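Local atomic coordinates of arginase (Glaciozyma antarctica, PDB entry 5YNL), a protein that probably catalyses the manganese-dependent hydrolysis of L-arginine to L-ornithine and urea, as other arginases do. Residues 174-184 / 228-239; 154-163 / 194-202. All blocks are in the same frame, centred on the assembly; numbering follows the deposited sequence.

Contact 1 joins two neighbouring parallel strands and the loops that follow them. Contact 2 packs helix 158-168 against helix 198-202 on one side of the same sheet. Their centres lie about 11 Å apart, and their segments alternate along the chain. Asp178 OD2 accepts a probable hydrogen bond from His155 ND1 at 2.6 Å, and the His155 ring stacks on Trp176. A second probable hydrogen bond, 2.8 Å long, joins Ser200 OG to Asn184 O. By comparison with other arginases, His155, Asp178, His180 and Asp182 probably help build the two-manganese site with Asp286 and Asp288. The two contacts would thus supply adjoining walls of one active-site cleft.

Contact 1: residues 174-184 / 228-239; sequences LIWVDAHADIN and IVYIGLRDIDAG
Trp176 N gives a nearly straight hydrogen bond to Val229 O (2.8 Å). It belongs to a parallel ladder in which Val229 N binds Leu174 O, Ile231 N binds Trp176 O, and Asp178 N binds Ile231 O. Past the strands, the loops stay joined. Arg234 N binds Ala179 O at 3.1 Å. His180 ND1 points at Asp235 O (3.0 Å, 175°), which lies in the plane of the imidazole. Ala179 CB packs on one face of the ring. Asp237 OD1, in a poorly ordered residue, lies over the other near the rim. With an alanine here, Asp235 O would probably lose its donor, and perhaps Asp237 some of its packing. Farther on, Asn184 N reaches Ala238 O at 2.7 Å, from above the carbonyl plane.

Tyr230 lies beside Trp176 and turns an edge to its five-membered ring in an offset edge-to-face pair, with planes at 64°. With CG anti to its carbonyl carbon (chi1 -74°), the tyrosine ring is swung toward the 174-184 segment, and OH makes a weak hydrogen bond to Ala181 O. Ala181 CB and Ile228 CG1 pack on opposite faces of this ring. On the other side of the sheet, Ile175 CG1 meets Val229 CG1 and Ile175 CG2 meets Ile231 CD1, both at 3.8 Å.

Asp178 OD1 accepts from His180 N at 2.6 Å, an Asx turn. It opens the Asp-Ala-His-Ala-Asp sequence, an arginase family signature that probably supplies manganese ligands, at the carboxyl end of a strand in the parallel alpha/beta sheet.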
loop_
_atom_site.group_PDB
_atom_site.type_symbol
_atom_site.label_atom_id
_atom_site.label_comp_id
_atom_site.label_asym_id
_atom_site.label_seq_id
_atom_site.Cartn_x
_atom_site.Cartn_y
_atom_site.Cartn_z
ATOM N N LEU A 174 1.078 6.277 6.347
ATOM C CA LEU A 174 0.501 5.348 5.382
ATOM C C LEU A 174 -0.412 6.050 4.398
ATOM O O LEU A 174 -1.380 6.729 4.801
ATOM C CB LEU A 174 -0.269 4.240 6.102
ATOM C CG LEU A 174 -1.153 3.239 5.327
ATOM C CD1 LEU A 174 -0.378 2.482 4.253
ATOM C CD2 LEU A 174 -1.814 2.252 6.299
ATOM N N ILE A 175 -0.120 5.891 3.108
ATOM C CA ILE A 175 -0.983 6.466 2.080
ATOM C C ILE A 175 -1.694 5.323 1.383
ATOM O O ILE A 175 -1.068 4.435 0.796
ATOM C CB ILE A 175 -0.187 7.309 1.082
ATOM C CG1 ILE A 175 0.447 8.483 1.819
ATOM C CG2 ILE A 175 -1.090 7.850 -0.064
ATOM C CD1 ILE A 175 1.244 9.351 0.915
ATOM N N TRP A 176 -3.010 5.329 1.476
ATOM C CA TRP A 176 -3.771 4.166 1.092
ATOM C C TRP A 176 -4.568 4.579 -0.138
ATOM O O TRP A 176 -5.395 5.501 -0.078
ATOM C CB TRP A 176 -4.683 3.795 2.250
ATOM C CG TRP A 176 -5.468 2.546 2.106
ATOM C CD1 TRP A 176 -6.597 2.354 1.348
ATOM C CD2 TRP A 176 -5.246 1.323 2.810
ATOM N NE1 TRP A 176 -7.061 1.067 1.518
ATOM C CE2 TRP A 176 -6.250 0.417 2.407
ATOM C CE3 TRP A 176 -4.280 0.899 3.721
ATOM C CZ2 TRP A 176 -6.303 -0.897 2.887
ATOM C CZ3 TRP A 176 -4.336 -0.394 4.195
ATOM C CH2 TRP A 176 -5.341 -1.278 3.783
ATOM N N VAL A 177 -4.293 3.928 -1.263
ATOM C CA VAL A 177 -4.961 4.261 -2.511
ATOM C C VAL A 177 -5.910 3.126 -2.906
ATOM O O VAL A 177 -5.484 1.999 -3.212
ATOM C CB VAL A 177 -3.941 4.549 -3.625
ATOM C CG1 VAL A 177 -4.668 4.917 -4.942
ATOM C CG2 VAL A 177 -2.975 5.679 -3.194
ATOM N N ASP A 178 -7.211 3.424 -2.885
ATOM C CA ASP A 178 -8.237 2.384 -2.999
ATOM C C ASP A 178 -9.585 3.054 -3.155
ATOM O O ASP A 178 -9.780 4.195 -2.715
ATOM C CB ASP A 178 -8.236 1.500 -1.735
ATOM C CG ASP A 178 -8.901 0.140 -1.949
ATOM O OD1 ASP A 178 -10.066 0.113 -2.396
ATOM O OD2 ASP A 178 -8.268 -0.902 -1.669
ATOM N N ALA A 179 -10.499 2.349 -3.817
ATOM C CA ALA A 179 -11.879 2.801 -3.933
ATOM C C ALA A 179 -12.596 2.544 -2.615
ATOM O O ALA A 179 -13.674 3.095 -2.361
ATOM C CB ALA A 179 -12.575 2.065 -5.068
ATOM N N HIS A 180 -11.992 1.688 -1.788
ATOM C CA HIS A 180 -12.606 1.232 -0.543
ATOM C C HIS A 180 -11.783 1.609 0.671
ATOM O O HIS A 180 -10.559 1.535 0.644
ATOM C CB HIS A 180 -12.746 -0.289 -0.560
ATOM C CG HIS A 180 -13.321 -0.825 -1.823
ATOM N ND1 HIS A 180 -14.531 -0.389 -2.334
ATOM C CD2 HIS A 180 -12.863 -1.756 -2.691
ATOM C CE1 HIS A 180 -14.790 -1.036 -3.452
ATOM N NE2 HIS A 180 -13.791 -1.874 -3.693
ATOM N N ALA A 181 -12.465 1.968 1.753
ATOM C CA ALA A 181 -11.787 2.315 3.003
ATOM C C ALA A 181 -11.278 1.083 3.760
ATOM O O ALA A 181 -10.355 1.201 4.564
ATOM C CB ALA A 181 -12.686 3.181 3.900
ATOM N N ASP A 182 -11.876 -0.083 3.506
ATOM C CA ASP A 182 -11.485 -1.330 4.182
ATOM C C ASP A 182 -11.297 -1.168 5.713
ATOM O O ASP A 182 -10.356 -1.716 6.301
ATOM C CB ASP A 182 -10.207 -1.913 3.545
ATOM C CG ASP A 182 -10.405 -2.358 2.101
ATOM O OD1 ASP A 182 -11.555 -2.592 1.686
ATOM O OD2 ASP A 182 -9.395 -2.498 1.379
ATOM N N ILE A 183 -12.185 -0.416 6.357
ATOM C CA ILE A 183 -11.973 -0.085 7.762
ATOM C C ILE A 183 -12.973 -0.735 8.720
ATOM O O ILE A 183 -12.970 -0.447 9.916
ATOM C CB ILE A 183 -11.903 1.455 7.981
ATOM C CG1 ILE A 183 -11.014 1.800 9.182
ATOM C CG2 ILE A 183 -13.287 2.062 8.127
ATOM C CD1 ILE A 183 -10.611 3.244 9.212
ATOM N N ASN A 184 -13.804 -1.633 8.202
ATOM C CA ASN A 184 -14.794 -2.305 9.043
ATOM C C ASN A 184 -14.213 -3.111 10.195
ATOM O O ASN A 184 -13.246 -3.850 10.021
ATOM C CB ASN A 184 -15.698 -3.218 8.214
ATOM C CG ASN A 184 -17.083 -2.651 8.046
ATOM O OD1 ASN A 184 -17.423 -1.635 8.650
ATOM N ND2 ASN A 184 -17.899 -3.312 7.242
ATOM N N ILE A 228 -2.716 7.817 8.766
ATOM C CA ILE A 228 -3.269 7.274 7.524
ATOM C C ILE A 228 -4.042 8.320 6.723
ATOM O O ILE A 228 -4.738 9.163 7.306
ATOM C CB ILE A 228 -4.130 5.991 7.761
ATOM C CG1 ILE A 228 -4.796 5.516 6.451
ATOM C CG2 ILE A 228 -5.127 6.192 8.898
ATOM C CD1 ILE A 228 -5.569 4.187 6.559
ATOM N N VAL A 229 -3.885 8.279 5.390
ATOM C CA VAL A 229 -4.686 9.104 4.494
ATOM C C VAL A 229 -5.163 8.280 3.296
ATOM O O VAL A 229 -4.428 7.411 2.780
ATOM C CB VAL A 229 -3.951 10.428 4.088
ATOM C CG1 VAL A 229 -2.723 10.143 3.233
ATOM C CG2 VAL A 229 -4.889 11.386 3.365
ATOM N N TYR A 230 -6.406 8.528 2.882
ATOM C CA TYR A 230 -7.047 7.780 1.813
ATOM C C TYR A 230 -7.187 8.668 0.567
ATOM O O TYR A 230 -7.627 9.832 0.650
ATOM C CB TYR A 230 -8.444 7.339 2.249
ATOM C CG TYR A 230 -8.507 6.202 3.241
ATOM C CD1 TYR A 230 -8.389 4.887 2.826
ATOM C CD2 TYR A 230 -8.729 6.438 4.587
ATOM C CE1 TYR A 230 -8.462 3.840 3.725
ATOM C CE2 TYR A 230 -8.806 5.386 5.501
ATOM C CZ TYR A 230 -8.670 4.094 5.055
ATOM O OH TYR A 230 -8.739 3.042 5.940
ATOM N N ILE A 231 -6.819 8.117 -0.585
ATOM C CA ILE A 231 -6.961 8.794 -1.863
ATOM C C ILE A 231 -7.645 7.844 -2.813
ATOM O O ILE A 231 -7.168 6.700 -2.982
ATOM C CB ILE A 231 -5.589 9.131 -2.461
ATOM C CG1 ILE A 231 -4.868 10.120 -1.540
ATOM C CG2 ILE A 231 -5.744 9.708 -3.867
ATOM C CD1 ILE A 231 -3.380 10.287 -1.810
ATOM N N GLY A 232 -8.725 8.308 -3.458
ATOM C CA GLY A 232 -9.410 7.544 -4.492
ATOM C C GLY A 232 -10.737 6.937 -4.066
ATOM O O GLY A 232 -11.402 6.257 -4.856
ATOM N N LEU A 233 -11.130 7.177 -2.816
ATOM C CA LEU A 233 -12.353 6.592 -2.266
ATOM C C LEU A 233 -13.614 6.921 -3.093
ATOM O O LEU A 233 -13.770 8.043 -3.625
ATOM C CB LEU A 233 -12.553 7.021 -0.813
ATOM C CG LEU A 233 -11.580 6.504 0.255
ATOM C CD1 LEU A 233 -12.022 7.017 1.636
ATOM C CD2 LEU A 233 -11.498 4.984 0.263
ATOM N N ARG A 234 -14.490 5.929 -3.233
ATOM C CA ARG A 234 -15.795 6.158 -3.844
ATOM C C ARG A 234 -16.883 5.275 -3.214
ATOM O O ARG A 234 -17.839 5.799 -2.647
ATOM C CB ARG A 234 -15.742 6.090 -5.383
ATOM C CG ARG A 234 -15.569 4.710 -5.967
ATOM C CD ARG A 234 -14.358 4.638 -6.841
ATOM N NE ARG A 234 -14.702 4.253 -8.199
ATOM C CZ ARG A 234 -13.906 3.544 -8.994
ATOM N NH1 ARG A 234 -12.721 3.146 -8.545
ATOM N NH2 ARG A 234 -14.292 3.236 -10.233
ATOM N N ASP A 235 -16.736 3.955 -3.268
ATOM C CA ASP A 235 -17.671 3.096 -2.545
ATOM C C ASP A 235 -17.111 2.646 -1.196
ATOM O O ASP A 235 -16.179 1.840 -1.132
ATOM C CB ASP A 235 -18.133 1.887 -3.373
ATOM C CG ASP A 235 -19.146 1.019 -2.624
ATOM O OD1 ASP A 235 -20.269 1.501 -2.359
ATOM O OD2 ASP A 235 -18.824 -0.145 -2.302
ATOM N N ILE A 236 -17.675 3.185 -0.121
ATOM C CA ILE A 236 -17.391 2.675 1.210
ATOM C C ILE A 236 -17.772 1.183 1.223
ATOM O O ILE A 236 -18.915 0.801 1.507
ATOM C CB ILE A 236 -18.087 3.538 2.317
ATOM C CG1 ILE A 236 -17.198 4.723 2.711
ATOM C CG2 ILE A 236 -18.387 2.742 3.574
ATOM C CD1 ILE A 236 -17.149 5.852 1.707
ATOM N N ASP A 237 -16.813 0.349 0.823
ATOM C CA ASP A 237 -16.954 -1.103 0.907
ATOM C C ASP A 237 -16.326 -1.546 2.208
ATOM O O ASP A 237 -15.102 -1.500 2.364
ATOM C CB ASP A 237 -16.282 -1.805 -0.278
ATOM C CG ASP A 237 -15.858 -3.237 0.039
ATOM O OD1 ASP A 237 -14.683 -3.445 0.417
ATOM O OD2 ASP A 237 -16.694 -4.155 -0.099
ATOM N N ALA A 238 -17.175 -1.950 3.147
ATOM C CA ALA A 238 -16.738 -2.332 4.482
ATOM C C ALA A 238 -15.762 -1.316 5.075
ATOM O O ALA A 238 -14.790 -1.680 5.728
ATOM C CB ALA A 238 -16.130 -3.727 4.463
ATOM N N GLY A 239 -16.011 -0.036 4.824
ATOM C CA GLY A 239 -15.159 1.008 5.355
ATOM C C GLY A 239 -15.990 2.148 5.902
ATOM O O GLY A 239 -15.917 3.269 5.401
#

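Contact 2: residues 154-163 / 194-202; sequences DHSLAMGTVS and LHGCPVSFL
Met159 lays its sulfur over the face of the Phe201 ring. SD sits 4.4 Å from the ring centroid and 26° off the normal, a Met-aromatic contact. Closer to the backbone, Met159 CG touches Pro198 CB at 3.5 Å, and the two side chains cross at about a right angle. The bend at chi3 (-70°) turns CE toward Leu194 CD1. Leu202 enters from the other helix as a knob among Ala158, Met159, Val162 and Ser163. Its CD1 meets Val162 CG1 at 3.8 Å, while CD2 rests against Met159 O and Ser163 OG.

At the start of the 154-163 segment, Asp154 OD1 lies over the centre of the His195 ring. The approach is unusually close, but His195 is poorly ordered and the exact spacing is doubtful. His195 NE2 bonds instead to Glu331. Asp154 OD2 takes the N-H of Ser156 at 2.6 Å in an Asx turn, so the carboxylate is held from its own segment.

Helix 124-142 flanks the contact, touching Met159 and Leu194 through Val127. Ala158, Pro198 and Val199 rest on Trp176 of strand 173-177, and Val162 reaches His282 of strand 281-286.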
loop_
_atom_site.group_PDB
_atom_site.type_symbol
_atom_site.label_atom_id
_atom_site.label_comp_id
_atom_site.label_asym_id
_atom_site.label_seq_id
_atom_site.Cartn_x
_atom_site.Cartn_y
_atom_site.Cartn_z
ATOM N N ASP A 154 -5.134 -9.565 -2.657
ATOM C CA ASP A 154 -6.104 -8.815 -1.887
ATOM C C ASP A 154 -5.500 -7.700 -1.041
ATOM O O ASP A 154 -4.386 -7.819 -0.553
ATOM C CB ASP A 154 -6.849 -9.782 -0.988
ATOM C CG ASP A 154 -8.079 -9.185 -0.422
ATOM O OD1 ASP A 154 -9.115 -9.258 -1.116
ATOM O OD2 ASP A 154 -8.009 -8.625 0.699
ATOM N N HIS A 155 -6.243 -6.616 -0.865
ATOM C CA HIS A 155 -5.759 -5.513 -0.047
ATOM C C HIS A 155 -5.724 -5.841 1.468
ATOM O O HIS A 155 -4.977 -5.213 2.221
ATOM C CB HIS A 155 -6.512 -4.206 -0.355
ATOM C CG HIS A 155 -5.677 -2.969 -0.167
ATOM N ND1 HIS A 155 -6.118 -1.708 -0.508
ATOM C CD2 HIS A 155 -4.431 -2.810 0.338
ATOM C CE1 HIS A 155 -5.168 -0.824 -0.246
ATOM N NE2 HIS A 155 -4.139 -1.468 0.275
ATOM N N SER A 156 -6.482 -6.845 1.906
ATOM C CA SER A 156 -6.390 -7.281 3.306
ATOM C C SER A 156 -4.961 -7.677 3.673
ATOM O O SER A 156 -4.588 -7.669 4.856
ATOM C CB SER A 156 -7.373 -8.420 3.631
ATOM O OG SER A 156 -7.165 -9.576 2.819
ATOM N N LEU A 157 -4.168 -8.021 2.653
ATOM C CA LEU A 157 -2.752 -8.345 2.830
ATOM C C LEU A 157 -1.972 -7.151 3.402
ATOM O O LEU A 157 -0.853 -7.328 3.930
ATOM C CB LEU A 157 -2.125 -8.770 1.508
ATOM C CG LEU A 157 -2.256 -10.206 1.017
ATOM C CD1 LEU A 157 -3.432 -10.950 1.661
ATOM C CD2 LEU A 157 -2.385 -10.203 -0.492
ATOM N N ALA A 158 -2.560 -5.950 3.299
ATOM C CA ALA A 158 -1.968 -4.770 3.937
ATOM C C ALA A 158 -1.868 -4.886 5.469
ATOM O O ALA A 158 -1.124 -4.141 6.102
ATOM C CB ALA A 158 -2.666 -3.490 3.533
ATOM N N MET A 159 -2.622 -5.808 6.052
ATOM C CA MET A 159 -2.436 -6.145 7.443
ATOM C C MET A 159 -0.988 -6.565 7.659
ATOM O O MET A 159 -0.333 -6.120 8.606
ATOM C CB MET A 159 -3.389 -7.271 7.847
ATOM C CG MET A 159 -4.699 -6.768 8.437
ATOM S SD MET A 159 -5.731 -8.064 9.159
ATOM C CE MET A 159 -6.239 -8.934 7.664
ATOM N N GLY A 160 -0.476 -7.402 6.764
ATOM C CA GLY A 160 0.888 -7.880 6.895
ATOM C C GLY A 160 1.918 -6.838 6.505
ATOM O O GLY A 160 2.837 -6.528 7.280
ATOM N N THR A 161 1.755 -6.301 5.300
ATOM C CA THR A 161 2.678 -5.325 4.735
ATOM C C THR A 161 2.895 -4.117 5.670
ATOM O O THR A 161 4.030 -3.650 5.857
ATOM C CB THR A 161 2.173 -4.878 3.329
ATOM O OG1 THR A 161 3.240 -4.326 2.553
ATOM C CG2 THR A 161 1.122 -3.859 3.462
ATOM N N VAL A 162 1.815 -3.632 6.282
ATOM C CA VAL A 162 1.891 -2.460 7.146
ATOM C C VAL A 162 2.486 -2.853 8.516
ATOM O O VAL A 162 3.210 -2.075 9.139
ATOM C CB VAL A 162 0.493 -1.792 7.292
ATOM C CG1 VAL A 162 0.466 -0.766 8.421
ATOM C CG2 VAL A 162 0.055 -1.153 5.993
ATOM N N SER A 163 2.205 -4.071 8.972
ATOM C CA SER A 163 2.778 -4.528 10.233
ATOM C C SER A 163 4.302 -4.586 10.153
ATOM O O SER A 163 4.990 -4.010 10.987
ATOM C CB SER A 163 2.219 -5.895 10.620
ATOM O OG SER A 163 0.807 -5.843 10.715
ATOM N N LEU A 194 -12.675 -10.799 5.245
ATOM C CA LEU A 194 -11.668 -10.030 5.969
ATOM C C LEU A 194 -11.108 -8.902 5.107
ATOM O O LEU A 194 -10.291 -8.105 5.568
ATOM C CB LEU A 194 -10.540 -10.948 6.439
ATOM C CG LEU A 194 -10.606 -11.497 7.869
ATOM C CD1 LEU A 194 -10.188 -10.424 8.863
ATOM C CD2 LEU A 194 -11.993 -12.023 8.206
ATOM N N HIS A 195 -11.572 -8.850 3.860
ATOM C CA HIS A 195 -11.136 -7.895 2.845
ATOM C C HIS A 195 -11.358 -6.439 3.249
ATOM O O HIS A 195 -10.538 -5.573 2.942
ATOM C CB HIS A 195 -11.870 -8.192 1.533
ATOM C CG HIS A 195 -11.291 -7.505 0.337
ATOM N ND1 HIS A 195 -11.842 -7.619 -0.920
ATOM C CD2 HIS A 195 -10.213 -6.698 0.204
ATOM C CE1 HIS A 195 -11.127 -6.910 -1.778
ATOM N NE2 HIS A 195 -10.132 -6.343 -1.121
ATOM N N GLY A 196 -12.467 -6.165 3.928
ATOM C CA GLY A 196 -12.769 -4.807 4.342
ATOM C C GLY A 196 -12.477 -4.530 5.800
ATOM O O GLY A 196 -13.041 -3.608 6.375
ATOM N N CYS A 197 -11.606 -5.328 6.407
ATOM C CA CYS A 197 -11.244 -5.118 7.811
ATOM C C CYS A 197 -9.786 -4.737 8.173
ATOM O O CYS A 197 -9.523 -4.429 9.336
ATOM C CB CYS A 197 -11.671 -6.330 8.646
ATOM S SG CYS A 197 -13.407 -6.752 8.464
ATOM N N PRO A 198 -8.845 -4.735 7.203
ATOM C CA PRO A 198 -7.452 -4.672 7.664
ATOM C C PRO A 198 -7.078 -3.401 8.411
ATOM O O PRO A 198 -6.163 -3.431 9.238
ATOM C CB PRO A 198 -6.649 -4.724 6.355
ATOM C CG PRO A 198 -7.545 -4.124 5.338
ATOM C CD PRO A 198 -8.920 -4.631 5.731
ATOM N N VAL A 199 -7.751 -2.298 8.118
ATOM C CA VAL A 199 -7.380 -1.047 8.762
ATOM C C VAL A 199 -7.850 -1.056 10.215
ATOM O O VAL A 199 -7.185 -0.522 11.102
ATOM C CB VAL A 199 -7.913 0.177 7.990
ATOM C CG1 VAL A 199 -7.246 1.455 8.484
ATOM C CG2 VAL A 199 -7.645 0.013 6.515
ATOM N N SER A 200 -8.985 -1.706 10.453
ATOM C CA SER A 200 -9.556 -1.783 11.786
ATOM C C SER A 200 -8.646 -2.538 12.759
ATOM O O SER A 200 -8.679 -2.287 13.969
ATOM C CB SER A 200 -10.957 -2.407 11.732
ATOM O OG SER A 200 -10.911 -3.805 11.520
ATOM N N PHE A 201 -7.824 -3.452 12.242
ATOM C CA PHE A 201 -6.887 -4.193 13.093
ATOM C C PHE A 201 -5.635 -3.341 13.325
ATOM O O PHE A 201 -5.110 -3.278 14.429
ATOM C CB PHE A 201 -6.498 -5.531 12.445
ATOM C CG PHE A 201 -7.597 -6.573 12.450
ATOM C CD1 PHE A 201 -8.658 -6.510 11.547
ATOM C CD2 PHE A 201 -7.543 -7.648 13.334
ATOM C CE1 PHE A 201 -9.662 -7.480 11.547
ATOM C CE2 PHE A 201 -8.548 -8.623 13.343
ATOM C CZ PHE A 201 -9.606 -8.535 12.447
ATOM N N LEU A 202 -5.145 -2.697 12.262
ATOM C CA LEU A 202 -3.949 -1.856 12.384
ATOM C C LEU A 202 -4.183 -0.664 13.312
ATOM O O LEU A 202 -3.263 -0.215 14.002
ATOM C CB LEU A 202 -3.490 -1.382 11.014
ATOM C CG LEU A 202 -3.203 -2.531 10.048
ATOM C CD1 LEU A 202 -3.120 -2.010 8.613
ATOM C CD2 LEU A 202 -1.939 -3.301 10.436
#